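Local coordinates for protein epoxide hydrolase (Aspergillus niger, PDB 3G02) that probably hydrolyses epoxides to vicinal diols as a member of the alpha/beta-hydrolase fold, here in a form evolved in the laboratory for enantioselectivity, at residues Asn18-Ser23 with Gln87-Ile92; Thr96-Ala101 with Tyr153-Gly158. The protein carries 9 engineered substitutions. One frame throughout, in Å; residues are numbered along the deposited sequence.

Interaction 1. Residues Asn18-Ser23 with Gln87-Ile92; sequences NPFTVS and QFTTEI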
loop_
_atom_site.group_PDB
_atom_site.type_symbol
_atom_site.label_atom_id
_atom_site.label_comp_id
_atom_site.label_asym_id
_atom_site.label_seq_id
_atom_site.Cartn_x
_atom_site.Cartn_y
_atom_site.Cartn_z
ATOM N N ASN A 18 23.991 12.445 -27.682
ATOM C CA ASN A 18 23.434 11.183 -28.147
ATOM C C ASN A 18 21.918 11.322 -28.225
ATOM O O ASN A 18 21.224 11.047 -27.246
ATOM C CB ASN A 18 23.821 10.034 -27.210
ATOM C CG ASN A 18 25.317 9.783 -27.178
ATOM O OD1 ASN A 18 25.898 9.297 -28.148
ATOM N ND2 ASN A 18 25.945 10.103 -26.055
ATOM N N PRO A 19 21.400 11.755 -29.391
ATOM C CA PRO A 19 19.969 12.002 -29.548
ATOM C C PRO A 19 19.156 10.750 -29.259
ATOM O O PRO A 19 19.515 9.657 -29.698
ATOM C CB PRO A 19 19.831 12.381 -31.027
ATOM C CG PRO A 19 21.184 12.826 -31.438
ATOM C CD PRO A 19 22.141 12.012 -30.640
ATOM N N PHE A 20 18.072 10.923 -28.513
ATOM C CA PHE A 20 17.229 9.816 -28.116
ATOM C C PHE A 20 15.856 9.961 -28.759
ATOM O O PHE A 20 15.305 11.062 -28.821
ATOM C CB PHE A 20 17.112 9.781 -26.588
ATOM C CG PHE A 20 16.274 8.652 -26.063
ATOM C CD1 PHE A 20 16.813 7.378 -25.916
ATOM C CD2 PHE A 20 14.945 8.860 -25.707
ATOM C CE1 PHE A 20 16.040 6.329 -25.428
ATOM C CE2 PHE A 20 14.165 7.816 -25.222
ATOM C CZ PHE A 20 14.711 6.553 -25.080
ATOM N N THR A 21 15.326 8.844 -29.243
ATOM C CA THR A 21 14.000 8.793 -29.836
ATOM C C THR A 21 13.208 7.684 -29.155
ATOM O O THR A 21 13.674 6.544 -29.061
ATOM C CB THR A 21 14.069 8.530 -31.367
ATOM O OG1 THR A 21 14.916 9.507 -31.982
ATOM C CG2 THR A 21 12.685 8.596 -32.005
ATOM N N VAL A 22 12.024 8.028 -28.663
ATOM C CA VAL A 22 11.117 7.029 -28.103
ATOM C C VAL A 22 10.518 6.217 -29.249
ATOM O O VAL A 22 9.902 6.770 -30.160
ATOM C CB VAL A 22 10.000 7.671 -27.245
ATOM C CG1 VAL A 22 9.110 6.587 -26.631
ATOM C CG2 VAL A 22 10.597 8.563 -26.154
ATOM N N SER A 23 10.724 4.903 -29.200
ATOM C CA SER A 23 10.252 3.999 -30.237
ATOM C C SER A 23 9.894 2.658 -29.618
ATOM O O SER A 23 10.655 1.690 -29.707
ATOM C CB SER A 23 11.316 3.833 -31.331
ATOM O OG SER A 23 10.812 3.070 -32.412
ATOM N N GLN A 87 15.668 15.211 -27.118
ATOM C CA GLN A 87 15.970 14.275 -26.033
ATOM C C GLN A 87 17.335 13.656 -26.268
ATOM O O GLN A 87 17.748 13.454 -27.418
ATOM C CB GLN A 87 14.954 13.139 -25.970
ATOM C CG GLN A 87 13.510 13.534 -25.743
ATOM C CD GLN A 87 12.607 12.329 -25.837
ATOM O OE1 GLN A 87 12.387 11.634 -24.849
ATOM N NE2 GLN A 87 12.097 12.056 -27.032
ATOM N N PHE A 88 18.018 13.335 -25.174
ATOM C CA PHE A 88 19.340 12.722 -25.227
ATOM C C PHE A 88 19.502 11.719 -24.103
ATOM O O PHE A 88 18.721 11.708 -23.148
ATOM C CB PHE A 88 20.432 13.790 -25.093
ATOM C CG PHE A 88 20.289 14.939 -26.050
ATOM C CD1 PHE A 88 19.520 16.051 -25.710
ATOM C CD2 PHE A 88 20.931 14.915 -27.286
ATOM C CE1 PHE A 88 19.384 17.120 -26.590
ATOM C CE2 PHE A 88 20.805 15.980 -28.174
ATOM C CZ PHE A 88 20.030 17.085 -27.827
ATOM N N THR A 89 20.517 10.868 -24.216
ATOM C CA THR A 89 20.988 10.102 -23.068
ATOM C C THR A 89 22.477 10.323 -22.893
ATOM O O THR A 89 23.202 10.575 -23.858
ATOM C CB THR A 89 20.723 8.583 -23.186
ATOM O OG1 THR A 89 21.416 8.049 -24.321
ATOM C CG2 THR A 89 19.235 8.282 -23.306
ATOM N N THR A 90 22.921 10.241 -21.648
ATOM C CA THR A 90 24.342 10.211 -21.350
ATOM C C THR A 90 24.551 9.228 -20.214
ATOM O O THR A 90 23.619 8.939 -19.460
ATOM C CB THR A 90 24.896 11.613 -21.009
ATOM O OG1 THR A 90 26.330 11.575 -21.001
ATOM C CG2 THR A 90 24.386 12.110 -19.661
ATOM N N GLU A 91 25.764 8.704 -20.098
ATOM C CA GLU A 91 26.066 7.766 -19.031
ATOM C C GLU A 91 26.760 8.445 -17.866
ATOM O O GLU A 91 27.778 9.117 -18.030
ATOM C CB GLU A 91 26.870 6.577 -19.554
ATOM C CG GLU A 91 26.066 5.682 -20.485
ATOM C CD GLU A 91 26.406 4.210 -20.346
ATOM O OE1 GLU A 91 25.940 3.415 -21.192
ATOM O OE2 GLU A 91 27.131 3.841 -19.393
ATOM N N ILE A 92 26.182 8.272 -16.683
ATOM C CA ILE A 92 26.724 8.831 -15.457
ATOM C C ILE A 92 26.772 7.709 -14.430
ATOM O O ILE A 92 25.745 7.100 -14.120
ATOM C CB ILE A 92 25.875 10.024 -14.946
ATOM C CG1 ILE A 92 25.965 11.197 -15.930
ATOM C CG2 ILE A 92 26.336 10.458 -13.559
ATOM C CD1 ILE A 92 24.835 12.202 -15.807
HETATM O O HOH W 1 24.049 13.085 -24.943
HETATM O O HOH W 2 20.348 8.471 -26.687
HETATM O O HOH W 3 15.845 13.526 -29.971
#

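Interaction 2. Residues Thr96-Ala101 with Tyr153-Gly158; sequences TIHFAA and YTFSSG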
loop_
_atom_site.group_PDB
_atom_site.type_symbol
_atom_site.label_atom_id
_atom_site.label_comp_id
_atom_site.label_asym_id
_atom_site.label_seq_id
_atom_site.Cartn_x
_atom_site.Cartn_y
_atom_site.Cartn_z
ATOM N N THR A 96 22.344 4.980 -17.428
ATOM C CA THR A 96 21.872 5.735 -18.582
ATOM C C THR A 96 20.937 6.821 -18.066
ATOM O O THR A 96 19.887 6.520 -17.498
ATOM C CB THR A 96 21.141 4.830 -19.587
ATOM O OG1 THR A 96 22.050 3.833 -20.076
ATOM C CG2 THR A 96 20.606 5.640 -20.765
ATOM N N ILE A 97 21.334 8.078 -18.237
ATOM C CA ILE A 97 20.500 9.197 -17.813
ATOM C C ILE A 97 19.892 9.875 -19.027
ATOM O O ILE A 97 20.596 10.482 -19.835
ATOM C CB ILE A 97 21.272 10.212 -16.928
ATOM C CG1 ILE A 97 21.825 9.518 -15.671
ATOM C CG2 ILE A 97 20.388 11.411 -16.558
ATOM C CD1 ILE A 97 20.775 8.771 -14.828
ATOM N N HIS A 98 18.576 9.736 -19.145
ATOM C CA HIS A 98 17.787 10.384 -20.176
ATOM C C HIS A 98 17.472 11.825 -19.765
ATOM O O HIS A 98 17.294 12.122 -18.579
ATOM C CB HIS A 98 16.500 9.577 -20.392
ATOM C CG HIS A 98 15.433 10.315 -21.135
ATOM N ND1 HIS A 98 14.479 11.080 -20.500
ATOM C CD2 HIS A 98 15.169 10.400 -22.459
ATOM C CE1 HIS A 98 13.676 11.611 -21.405
ATOM N NE2 HIS A 98 14.072 11.214 -22.601
ATOM N N PHE A 99 17.419 12.723 -20.745
ATOM C CA PHE A 99 16.947 14.081 -20.490
ATOM C C PHE A 99 16.357 14.709 -21.734
ATOM O O PHE A 99 16.783 14.415 -22.849
ATOM C CB PHE A 99 18.042 14.984 -19.881
ATOM C CG PHE A 99 19.282 15.134 -20.732
ATOM C CD1 PHE A 99 20.314 14.202 -20.651
ATOM C CD2 PHE A 99 19.435 16.235 -21.572
ATOM C CE1 PHE A 99 21.470 14.349 -21.420
ATOM C CE2 PHE A 99 20.584 16.387 -22.346
ATOM C CZ PHE A 99 21.603 15.447 -22.266
ATOM N N ALA A 100 15.344 15.549 -21.529
ATOM C CA ALA A 100 14.841 16.430 -22.569
ATOM C C ALA A 100 15.473 17.793 -22.326
ATOM O O ALA A 100 15.867 18.116 -21.202
ATOM C CB ALA A 100 13.326 16.527 -22.503
ATOM N N ALA A 101 15.585 18.600 -23.379
ATOM C CA ALA A 101 16.219 19.904 -23.230
ATOM C C ALA A 101 15.821 20.891 -24.306
ATOM O O ALA A 101 15.533 20.508 -25.434
ATOM C CB ALA A 101 17.740 19.760 -23.217
ATOM N N TYR A 153 13.504 6.316 -13.377
ATOM C CA TYR A 153 12.283 6.752 -14.060
ATOM C C TYR A 153 12.397 6.715 -15.578
ATOM O O TYR A 153 13.391 7.184 -16.149
ATOM C CB TYR A 153 11.929 8.184 -13.698
ATOM C CG TYR A 153 11.507 8.470 -12.277
ATOM C CD1 TYR A 153 12.458 8.705 -11.280
ATOM C CD2 TYR A 153 10.156 8.586 -11.940
ATOM C CE1 TYR A 153 12.080 9.023 -9.976
ATOM C CE2 TYR A 153 9.764 8.899 -10.635
ATOM C CZ TYR A 153 10.728 9.115 -9.659
ATOM O OH TYR A 153 10.352 9.442 -8.373
ATOM N N THR A 154 11.337 6.214 -16.207
ATOM C CA THR A 154 11.173 6.184 -17.661
ATOM C C THR A 154 12.435 5.723 -18.399
ATOM O O THR A 154 12.875 4.587 -18.203
ATOM C CB THR A 154 10.523 7.497 -18.236
ATOM O OG1 THR A 154 11.462 8.581 -18.229
ATOM C CG2 THR A 154 9.291 7.893 -17.415
ATOM N N PHE A 155 13.028 6.599 -19.205
ATOM C CA PHE A 155 14.133 6.198 -20.075
ATOM C C PHE A 155 15.509 6.283 -19.422
ATOM O O PHE A 155 16.521 5.954 -20.048
ATOM C CB PHE A 155 14.045 6.944 -21.410
ATOM C CG PHE A 155 12.691 6.827 -22.040
ATOM C CD1 PHE A 155 12.275 5.612 -22.570
ATOM C CD2 PHE A 155 11.804 7.900 -22.037
ATOM C CE1 PHE A 155 11.011 5.473 -23.125
ATOM C CE2 PHE A 155 10.529 7.770 -22.588
ATOM C CZ PHE A 155 10.136 6.557 -23.130
ATOM N N SER A 156 15.545 6.702 -18.158
ATOM C CA SER A 156 16.752 6.551 -17.346
ATOM C C SER A 156 16.793 5.153 -16.740
ATOM O O SER A 156 15.767 4.617 -16.321
ATOM C CB SER A 156 16.821 7.607 -16.247
ATOM O OG SER A 156 17.237 8.856 -16.775
ATOM N N SER A 157 17.983 4.560 -16.709
ATOM C CA SER A 157 18.159 3.243 -16.116
ATOM C C SER A 157 18.352 3.377 -14.610
ATOM O O SER A 157 18.178 4.459 -14.040
ATOM C CB SER A 157 19.342 2.510 -16.764
ATOM O OG SER A 157 20.581 3.073 -16.370
ATOM N N GLY A 158 18.704 2.272 -13.963
ATOM C CA GLY A 158 18.980 2.307 -12.542
ATOM C C GLY A 158 17.730 2.249 -11.682
ATOM O O GLY A 158 16.625 2.038 -12.193
#

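Interaction 1. Residues Asn18-Ser23 with Gln87-Ile92
A single beta bridge ties the N-terminal segment 18-23 to 87-92, the outermost strand at one end of the alpha/beta-hydrolase sheet. P19 lies opposite F88, and two backbone bonds flank the pair. T89 N reaches N18 O at 3.1 Å, in the plane of that carbonyl, while F20 N gives a straighter bond to Q87 O at 2.8 Å, approaching from above the carbonyl plane. Both acceptors also receive a CA-H, that of F88 on N18 O and that of P19 on Q87 O. The two backbones run obliquely, 118° apart, and water finishes the seam: one molecule links N18 N with T89 O, another N18 O with T89 OG1.

The F20 side chain, with CG anti to the backbone N (chi1 -179°), meets T89 and Q87. Its CD1 touches T89 CG2 at 3.7 Å, and Q87 OE1 comes to the ring edge near CD2, the amide plane almost perpendicular to the ring. H98 of the adjacent strand positions that amide by a hydrogen bond from NE2 to OE1, and F155 and H98 also pack on F20. V22 CG2 reaches the same amide, 3.8 Å from Q87 OE1.

Interaction 2. Residues Thr96-Ala101 with Tyr153-Gly158
S156 OG is the best-held polar atom here, gripped by two hydrogen bonds: one from H98 N, at 2.9 Å, within the contact, and one to S149 O outside it. With OG anti to the carbonyl carbon and beside its own backbone N (chi1 -78°), the hydroxyl reaches the strand backbone beside I97 CA and takes the place that a main-chain acceptor would have in a regular sheet. One residue on, S157 pairs with T96 in both directions. Its N donates to T96 O at 2.8 Å, in the carbonyl plane, and its OG, set between its own backbone N and carbonyl carbon (chi1 72°), accepts T96 N, also at 2.8 Å. S156 CA adds a CA-H contact to T96 O. Two serine hydroxyls and one amide thus carry the pairing along this side of strand 95-102 past the end of strand 143-148, although 153-158 itself is irregular.

A type II' turn from Y153 to S156, closed by S156 N on Y153 O, presents F155 to H98. The two side chains run alongside each other in the same direction. F155 CB sits over one face of the imidazole, 4.0 Å from its centroid, and the phenyl turns its edge to the same ring in an edge-to-face pair, planes 60° apart. Both imidazole nitrogens are engaged, ND1 with S149 OG and NE2 with the Q87 amide, which fixes the rotation of the ring.

Strand 95-102 runs between strands 87-92 and 143-148, with I97 and F99 packed on helix 167-180. On the loop side, F155 and T154 rest against L301 of helix 292-304, and R310 of helix 307-311 binds the carbonyl oxygens of S156 and G158.

How the interactions relate
Strands 87-92 and 95-102 follow one another in the chain and are neighbours in the sheet, so interactions 1 and 2 add loops to two successive strands. Interaction 1 is the more peripheral, at the outermost strand, where exposed N18 and P19 and bridging waters accompany backbone-to-backbone bonds. Interaction 2 lies nearer the centre of the chain; two of its three hydrogen bonds end on serine hydroxyls, and its touching residues are buried or partly so. The centres of interactions 1 and 2 are about 7 Å apart. T90 O probably accepts a hydrogen bond from I97 N between the strands, and the rings of F20, H98 and F155 form one cluster, where F20 CZ meets F155 CD1 at 3.6 Å.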